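Local structure of glutathione S-transferase (Agrobacterium tumefaciens, 3LQ7) at residues Pro19-Phe24 / Gln49-Arg54; Gly33-Met38 / Gly73-Tyr78. The protein probably conjugates glutathione to electrophilic substrates, as many members of the glutathione S-transferase superfamily do. All blocks are in the same frame, centred on the assembly; numbering follows the deposited sequence. Where two conformers were deposited one is given.

Contact 1. Residues Pro19-Phe24 / Gln49-Arg54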
ATOM      1  N   PRO A  19       0.313  -6.376 -23.520  1.00 68.06           N
ATOM      2  CA  PRO A  19       1.072  -5.726 -22.457  1.00 65.03           C
ATOM      3  C   PRO A  19       2.548  -6.095 -22.495  1.00 67.02           C
ATOM      4  O   PRO A  19       2.896  -7.223 -22.849  1.00 65.54           O
ATOM      5  CB  PRO A  19       0.447  -6.296 -21.179  1.00 62.90           C
ATOM      6  CG  PRO A  19      -0.878  -6.802 -21.578  1.00 64.28           C
ATOM      7  CD  PRO A  19      -0.720  -7.275 -22.973  1.00 68.69           C
ATOM      8  N   THR A  20       3.396  -5.137 -22.139  1.00 63.81           N
ATOM      9  CA  THR A  20       4.828  -5.364 -22.013  1.00 63.93           C
ATOM     10  C   THR A  20       5.274  -4.991 -20.604  1.00 65.77           C
ATOM     11  O   THR A  20       5.153  -3.835 -20.190  1.00 64.21           O
ATOM     12  CB  THR A  20       5.628  -4.552 -23.059  1.00 67.12           C
ATOM     13  OG1 THR A  20       5.263  -4.983 -24.377  1.00 71.37           O
ATOM     14  CG2 THR A  20       7.139  -4.730 -22.858  1.00 59.41           C
ATOM     15  N   ILE A  21       5.775  -5.974 -19.866  1.00 64.80           N
ATOM     16  CA  ILE A  21       6.293  -5.713 -18.526  1.00 65.99           C
ATOM     17  C   ILE A  21       7.808  -5.760 -18.516  1.00 68.32           C
ATOM     18  O   ILE A  21       8.423  -6.392 -19.379  1.00 68.41           O
ATOM     19  CB  ILE A  21       5.706  -6.658 -17.450  1.00 64.80           C
ATOM     20  CG1 ILE A  21       6.067  -8.123 -17.745  1.00 63.81           C
ATOM     21  CG2 ILE A  21       4.196  -6.441 -17.331  1.00 60.66           C
ATOM     22  CD1 ILE A  21       6.042  -9.031 -16.526  1.00 70.79           C
ATOM     23  N   THR A  22       8.400  -5.070 -17.547  1.00 72.11           N
ATOM     24  CA  THR A  22       9.847  -5.025 -17.417  1.00 73.00           C
ATOM     25  C   THR A  22      10.299  -5.672 -16.122  1.00 77.10           C
ATOM     26  O   THR A  22       9.830  -5.324 -15.034  1.00 77.90           O
ATOM     27  CB  THR A  22      10.392  -3.589 -17.470  1.00 73.99           C
ATOM     28  OG1 THR A  22       9.777  -2.809 -16.436  1.00 86.31           O
ATOM     29  CG2 THR A  22      10.132  -2.954 -18.838  1.00 58.58           C
ATOM     30  N   VAL A  23      11.206  -6.632 -16.263  1.00 80.30           N
ATOM     31  CA  VAL A  23      11.829  -7.303 -15.130  1.00 78.94           C
ATOM     32  C   VAL A  23      13.320  -7.000 -15.164  1.00 80.91           C
ATOM     33  O   VAL A  23      13.835  -6.523 -16.178  1.00 74.33           O
ATOM     34  CB  VAL A  23      11.589  -8.840 -15.153  1.00 78.44           C
ATOM     35  CG1 VAL A  23      10.102  -9.154 -15.198  1.00 77.95           C
ATOM     36  CG2 VAL A  23      12.323  -9.511 -16.326  1.00 72.96           C
ATOM     37  N   PHE A  24      14.005  -7.256 -14.051  1.00 86.28           N
ATOM     38  CA  PHE A  24      15.462  -7.160 -14.024  1.00 95.15           C
ATOM     39  C   PHE A  24      16.087  -8.409 -14.654  1.00 97.43           C
ATOM     40  O   PHE A  24      15.581  -9.521 -14.467  1.00 98.13           O
ATOM     41  CB  PHE A  24      15.982  -6.943 -12.595  1.00 93.20           C
ATOM     42  CG  PHE A  24      15.915  -5.505 -12.128  1.00 97.81           C
ATOM     43  CD1 PHE A  24      15.395  -5.193 -10.876  1.00 99.21           C
ATOM     44  CD2 PHE A  24      16.374  -4.464 -12.942  1.00100.07           C
ATOM     45  CE1 PHE A  24      15.334  -3.865 -10.437  1.00103.81           C
ATOM     46  CE2 PHE A  24      16.315  -3.134 -12.516  1.00 87.76           C
ATOM     47  CZ  PHE A  24      15.796  -2.834 -11.263  1.00 96.65           C
ATOM     48  N   GLN A  49      -3.567 -13.664 -20.229  1.00 79.72           N
ATOM     49  CA  GLN A  49      -3.133 -12.630 -21.156  1.00 85.53           C
ATOM     50  C   GLN A  49      -1.670 -12.859 -21.547  1.00 86.09           C
ATOM     51  O   GLN A  49      -0.792 -12.846 -20.680  1.00 92.24           O
ATOM     52  CB  GLN A  49      -3.332 -11.233 -20.539  1.00 85.30           C
ATOM     53  CG  GLN A  49      -2.954 -10.046 -21.444  1.00 92.63           C
ATOM     54  CD  GLN A  49      -3.839  -9.908 -22.685  1.00108.92           C
ATOM     55  OE1 GLN A  49      -5.054 -10.111 -22.629  1.00115.91           O
ATOM     56  NE2 GLN A  49      -3.226  -9.550 -23.810  1.00104.27           N
ATOM     57  N   PRO A  50      -1.409 -13.094 -22.851  1.00 83.27           N
ATOM     58  CA  PRO A  50      -0.038 -13.162 -23.348  1.00 82.25           C
ATOM     59  C   PRO A  50       0.642 -11.804 -23.219  1.00 79.19           C
ATOM     60  O   PRO A  50       0.026 -10.770 -23.492  1.00 80.89           O
ATOM     61  CB  PRO A  50      -0.213 -13.536 -24.824  1.00 83.60           C
ATOM     62  CG  PRO A  50      -1.573 -14.144 -24.907  1.00 83.61           C
ATOM     63  CD  PRO A  50      -2.382 -13.377 -23.920  1.00 83.41           C
ATOM     64  N   TYR A  51       1.899 -11.815 -22.792  1.00 76.43           N
ATOM     65  CA  TYR A  51       2.614 -10.584 -22.474  1.00 71.91           C
ATOM     66  C   TYR A  51       4.076 -10.630 -22.892  1.00 69.08           C
ATOM     67  O   TYR A  51       4.705 -11.688 -22.860  1.00 68.87           O
ATOM     68  CB  TYR A  51       2.488 -10.255 -20.978  1.00 70.36           C
ATOM     69  CG  TYR A  51       3.067 -11.286 -20.023  1.00 60.27           C
ATOM     70  CD1 TYR A  51       4.340 -11.118 -19.480  1.00 57.81           C
ATOM     71  CD2 TYR A  51       2.325 -12.410 -19.632  1.00 46.24           C
ATOM     72  CE1 TYR A  51       4.875 -12.052 -18.589  1.00 67.02           C
ATOM     73  CE2 TYR A  51       2.855 -13.352 -18.746  1.00 51.45           C
ATOM     74  CZ  TYR A  51       4.131 -13.161 -18.227  1.00 59.36           C
ATOM     75  OH  TYR A  51       4.671 -14.074 -17.348  1.00 62.30           O
ATOM     76  N   HIS A  52       4.608  -9.472 -23.273  1.00 64.40           N
ATOM     77  CA  HIS A  52       6.007  -9.354 -23.662  1.00 66.48           C
ATOM     78  C   HIS A  52       6.852  -8.933 -22.465  1.00 69.37           C
ATOM     79  O   HIS A  52       6.373  -8.250 -21.562  1.00 74.24           O
ATOM     80  CB  HIS A  52       6.159  -8.371 -24.826  1.00 67.61           C
ATOM     81  CG  HIS A  52       5.315  -8.714 -26.015  1.00 76.80           C
ATOM     82  ND1 HIS A  52       5.746  -9.559 -27.015  1.00 80.22           N
ATOM     83  CD2 HIS A  52       4.060  -8.337 -26.356  1.00 79.59           C
ATOM     84  CE1 HIS A  52       4.794  -9.683 -27.923  1.00 74.73           C
ATOM     85  NE2 HIS A  52       3.761  -8.953 -27.547  1.00 78.57           N
ATOM     86  N   VAL A  53       8.108  -9.365 -22.451  1.00 71.18           N
ATOM     87  CA  VAL A  53       8.998  -9.135 -21.316  1.00 74.44           C
ATOM     88  C   VAL A  53      10.273  -8.441 -21.794  1.00 78.40           C
ATOM     89  O   VAL A  53      10.880  -8.868 -22.777  1.00 86.59           O
ATOM     90  CB  VAL A  53       9.351 -10.475 -20.586  1.00 72.08           C
ATOM     91  CG1 VAL A  53      10.275 -10.240 -19.407  1.00 73.57           C
ATOM     92  CG2 VAL A  53       8.099 -11.193 -20.109  1.00 65.94           C
ATOM     93  N   ARG A  54      10.665  -7.367 -21.112  1.00 78.90           N
ATOM     94  CA  ARG A  54      11.959  -6.727 -21.352  1.00 81.09           C
ATOM     95  C   ARG A  54      12.865  -6.790 -20.124  1.00 81.45           C
ATOM     96  O   ARG A  54      12.438  -6.492 -19.010  1.00 79.91           O
ATOM     97  CB  ARG A  54      11.780  -5.273 -21.787  1.00 82.91           C
ATOM     98  CG  ARG A  54      11.289  -5.089 -23.218  1.00 91.62           C
ATOM     99  CD  ARG A  54      11.389  -3.629 -23.648  1.00 97.74           C
ATOM    100  NE  ARG A  54      10.819  -2.728 -22.646  1.00 96.17           N
ATOM    101  CZ  ARG A  54      10.839  -1.400 -22.716  1.00 95.13           C
ATOM    102  NH1 ARG A  54      10.292  -0.684 -21.742  1.00 98.75           N
ATOM    103  NH2 ARG A  54      11.402  -0.785 -23.748  1.00 93.74           N
TER
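Y51 and I21 meet because each carries its chi1 branch between its own backbone N and carbonyl carbon: chi1 is 61° for CG of Y51 and 62° for CG1 of I21. These rotations bring the aromatic ring and the isoleucine arm together on the helix-facing side of the sheet, where I21 CD1 lies 3.8 Å from Y51 CE1. The pair belongs to the beta-alpha-beta unit that opens the thioredoxin-like domain of glutathione transferases, formed by strand 20-24, helix 38-47 and strand 52-56. Its two strands run parallel, and four backbone hydrogen bonds alternate between partners in the usual parallel fashion. H52 N gives to P19 O over 2.9 Å, and H52 O receives I21 N at the same 2.9 Å. One step on, R54 N reaches I21 O and R54 O takes V23 N, both across 3.0 Å.

The two faces of this ladder differ in character. With I21 and Y51 go V23 and V53, whose CG2 and CG1 touch at 3.8 Å, and V40, R41 and L44 of helix 38-47 cover this apolar side. On the other face stand T20, H52, T22 and R54. Here R54 lies alongside T22 and points the same way, bending at chi3 (-48°) before its NH1 forms a salt bridge with E79, so that the edge strand is tied to strand 78-80 across the strand between them. T22, its hydroxyl bonded to S77, packs its methyl against that group: CG2 sits at the edge of the guanidinium, near the plane, 3.7 Å from R54 NH1.

Contact 2. Residues Gly33-Met38 / Gly73-Tyr78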
ATOM      1  N   GLY A  33      11.650 -15.881  -7.320  1.00 62.83           N
ATOM      2  CA  GLY A  33      10.352 -15.259  -7.602  1.00 65.81           C
ATOM      3  C   GLY A  33       9.845 -14.392  -6.467  1.00 68.86           C
ATOM      4  O   GLY A  33       8.685 -14.496  -6.063  1.00 60.76           O
ATOM      5  N   LEU A  34      10.723 -13.534  -5.957  1.00 66.71           N
ATOM      6  CA  LEU A  34      10.417 -12.738  -4.775  1.00 65.21           C
ATOM      7  C   LEU A  34      10.350 -11.252  -5.074  1.00 58.88           C
ATOM      8  O   LEU A  34       9.872 -10.472  -4.252  1.00 62.91           O
ATOM      9  CB  LEU A  34      11.432 -13.015  -3.660  1.00 56.52           C
ATOM     10  CG  LEU A  34      11.346 -14.382  -2.981  1.00 65.57           C
ATOM     11  CD1 LEU A  34      12.256 -14.405  -1.772  1.00 63.22           C
ATOM     12  CD2 LEU A  34       9.926 -14.701  -2.562  1.00 56.02           C
ATOM     13  N   ALA A  35      10.831 -10.867  -6.254  1.00 58.24           N
ATOM     14  CA  ALA A  35      10.773  -9.479  -6.691  1.00 54.13           C
ATOM     15  C   ALA A  35       9.323  -9.069  -6.985  1.00 56.85           C
ATOM     16  O   ALA A  35       8.420  -9.923  -7.066  1.00 55.30           O
ATOM     17  CB  ALA A  35      11.677  -9.260  -7.902  1.00 51.40           C
ATOM     18  N   ARG A  36       9.111  -7.765  -7.150  1.00 53.84           N
ATOM     19  CA  ARG A  36       7.765  -7.214  -7.283  0.50 59.55           C
ATOM     20  C   ARG A  36       7.130  -7.462  -8.656  1.00 60.17           C
ATOM     21  O   ARG A  36       6.005  -7.025  -8.919  1.00 60.11           O
ATOM     22  CB  ARG A  36       7.751  -5.727  -6.909  0.50 59.65           C
ATOM     23  CG  ARG A  36       7.644  -5.487  -5.408  0.50 64.08           C
ATOM     24  CD  ARG A  36       7.730  -4.013  -5.052  0.50 71.81           C
ATOM     25  NE  ARG A  36       7.585  -3.785  -3.616  0.50 64.00           N
ATOM     26  CZ  ARG A  36       8.594  -3.792  -2.750  0.50 63.60           C
ATOM     27  NH1 ARG A  36       9.834  -4.020  -3.173  0.50 44.07           N
ATOM     28  NH2 ARG A  36       8.362  -3.573  -1.463  0.50 61.51           N
ATOM     29  N   ASP A  37       7.841  -8.184  -9.519  1.00 58.94           N
ATOM     30  CA  ASP A  37       7.291  -8.580 -10.809  1.00 59.93           C
ATOM     31  C   ASP A  37       6.523  -9.895 -10.706  1.00 53.88           C
ATOM     32  O   ASP A  37       5.736 -10.225 -11.598  1.00 55.38           O
ATOM     33  CB  ASP A  37       8.377  -8.662 -11.891  1.00 62.47           C
ATOM     34  CG  ASP A  37       9.372  -9.779 -11.646  1.00 64.48           C
ATOM     35  OD1 ASP A  37       9.254 -10.843 -12.295  1.00 74.82           O
ATOM     36  OD2 ASP A  37      10.272  -9.593 -10.808  1.00 65.63           O
ATOM     37  N   MET A  38       6.743 -10.638  -9.622  1.00 39.49           N
ATOM     38  CA  MET A  38       6.004 -11.884  -9.406  1.00 42.06           C
ATOM     39  C   MET A  38       4.470 -11.726  -9.327  1.00 47.39           C
ATOM     40  O   MET A  38       3.769 -12.506  -9.979  1.00 45.67           O
ATOM     41  CB  MET A  38       6.560 -12.709  -8.241  1.00 29.27           C
ATOM     42  CG  MET A  38       6.003 -14.127  -8.156  1.00 48.21           C
ATOM     43  SD  MET A  38       6.252 -15.093  -9.664  1.00 45.35           S
ATOM     44  CE  MET A  38       5.267 -16.511  -9.268  1.00 44.27           C
ATOM     45  N   GLY A  73      11.777   4.601 -10.220  1.00 88.81           N
ATOM     46  CA  GLY A  73      12.842   3.893 -10.938  1.00 93.52           C
ATOM     47  C   GLY A  73      12.944   2.405 -10.679  1.00 93.98           C
ATOM     48  O   GLY A  73      13.982   1.794 -10.939  1.00 96.55           O
ATOM     49  N   GLN A  74      11.861   1.827 -10.164  1.00 94.24           N
ATOM     50  CA  GLN A  74      11.838   0.422  -9.785  1.00 93.26           C
ATOM     51  C   GLN A  74      11.366  -0.440 -10.946  1.00 90.07           C
ATOM     52  O   GLN A  74      11.197   0.030 -12.076  1.00 92.24           O
ATOM     53  CB  GLN A  74      10.899   0.175  -8.592  1.00 91.72           C
ATOM     54  CG  GLN A  74      10.522   1.387  -7.754  1.00 90.10           C
ATOM     55  CD  GLN A  74       9.495   1.050  -6.686  1.00 96.53           C
ATOM     56  OE1 GLN A  74       9.810   0.396  -5.689  1.00 93.63           O
ATOM     57  NE2 GLN A  74       8.258   1.502  -6.887  1.00 87.55           N
ATOM     58  N   ILE A  75      11.179  -1.719 -10.642  1.00 84.26           N
ATOM     59  CA  ILE A  75      10.417  -2.629 -11.473  1.00 81.17           C
ATOM     60  C   ILE A  75       9.216  -3.085 -10.615  1.00 80.91           C
ATOM     61  O   ILE A  75       9.284  -3.031  -9.381  1.00 83.04           O
ATOM     62  CB  ILE A  75      11.287  -3.831 -12.002  1.00 81.33           C
ATOM     63  CG1 ILE A  75      11.747  -4.757 -10.868  1.00 81.62           C
ATOM     64  CG2 ILE A  75      12.458  -3.340 -12.855  1.00 77.86           C
ATOM     65  CD1 ILE A  75      10.972  -6.074 -10.784  1.00 71.09           C
ATOM     66  N   PRO A  76       8.114  -3.521 -11.254  1.00 76.44           N
ATOM     67  CA  PRO A  76       7.911  -3.590 -12.700  1.00 77.16           C
ATOM     68  C   PRO A  76       7.213  -2.371 -13.281  1.00 73.86           C
ATOM     69  O   PRO A  76       6.449  -1.687 -12.591  1.00 77.20           O
ATOM     70  CB  PRO A  76       7.035  -4.835 -12.869  1.00 74.94           C
ATOM     71  CG  PRO A  76       6.303  -4.957 -11.587  1.00 72.53           C
ATOM     72  CD  PRO A  76       7.016  -4.175 -10.521  1.00 73.58           C
ATOM     73  N   SER A  77       7.505  -2.098 -14.545  1.00 68.73           N
ATOM     74  CA  SER A  77       6.698  -1.174 -15.312  1.00 68.27           C
ATOM     75  C   SER A  77       5.720  -2.011 -16.118  1.00 63.42           C
ATOM     76  O   SER A  77       5.991  -3.166 -16.438  1.00 61.94           O
ATOM     77  CB  SER A  77       7.565  -0.319 -16.234  1.00 63.76           C
ATOM     78  OG  SER A  77       7.742  -0.930 -17.496  1.00 74.43           O
ATOM     79  N   TYR A  78       4.578  -1.424 -16.434  1.00 65.89           N
ATOM     80  CA  TYR A  78       3.573  -2.087 -17.242  1.00 64.30           C
ATOM     81  C   TYR A  78       3.201  -1.147 -18.384  1.00 64.90           C
ATOM     82  O   TYR A  78       2.814  -0.007 -18.149  1.00 65.93           O
ATOM     83  CB  TYR A  78       2.371  -2.423 -16.365  1.00 59.40           C
ATOM     84  CG  TYR A  78       1.193  -3.030 -17.078  1.00 51.39           C
ATOM     85  CD1 TYR A  78       0.192  -2.220 -17.616  1.00 54.64           C
ATOM     86  CD2 TYR A  78       1.052  -4.409 -17.185  1.00 53.60           C
ATOM     87  CE1 TYR A  78      -0.897  -2.760 -18.269  1.00 52.54           C
ATOM     88  CE2 TYR A  78      -0.054  -4.966 -17.825  1.00 67.95           C
ATOM     89  CZ  TYR A  78      -1.023  -4.129 -18.365  1.00 58.02           C
ATOM     90  OH  TYR A  78      -2.120  -4.655 -19.011  1.00 66.80           O
TER
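This is a loop-on-loop van der Waals contact, without a hydrogen bond across it, between the turn that leads into helix 38-47 and the segment that enters strand 78-80. It is small, burying 205 Å² in all, and rests chiefly on R36 and D37 against I75 and P76. The proline ring sets P76 CG and CD against the peptide of R36, each 3.4 Å from R36 O. That oxygen is satisfied elsewhere, by the hydroxyl of S88 at the start of helix 88-97. P76 CG also meets D37 CA at 3.8 Å. The peptide bond before P76 is cis, which marks I75-P76 as the cis-proline loop of the thioredoxin fold. In glutathione transferases the backbone of the residue preceding this proline typically pairs with the cysteinyl part of glutathione, and I75 is probably its counterpart here.

I75 turns CG1 between its backbone N and carbonyl carbon (chi1 66°), and D37 places CG in the same way (chi1 67°), with the result that the two side chains run side by side. I75 CD1 lies 3.8 Å from D37 CB and 3.6 Å from D37 OD2, while the other carboxylate oxygen makes a long, weak ion pair with R41. A35 CB approaches I75 CD1 from the same general side, more loosely, at 4.4 Å. A type I beta turn from A35 to M38 holds the facing loop in shape, closed by M38 N on A35 O at 3.1 Å.

Contacts 1 and 2 are neighbours built on one strand: their centres lie 10 Å apart, and their segments alternate along the chain. Strand 20-24 is the shared element. On one side it pairs with 49-54, and on the other it receives 73-78, where T22 OG1 and S77 OG probably hydrogen-bond at 3.0 Å. Beyond that, P76 CB packs 3.6 Å from T22 O, and V23 CG1 lies 3.5 Å from D37 OD1, so the strand touches both loops of contact 2. By analogy with the family, the glutathione site should lie by contact 2, near the cis-proline and S88, with contact 1 farther back in the sheet.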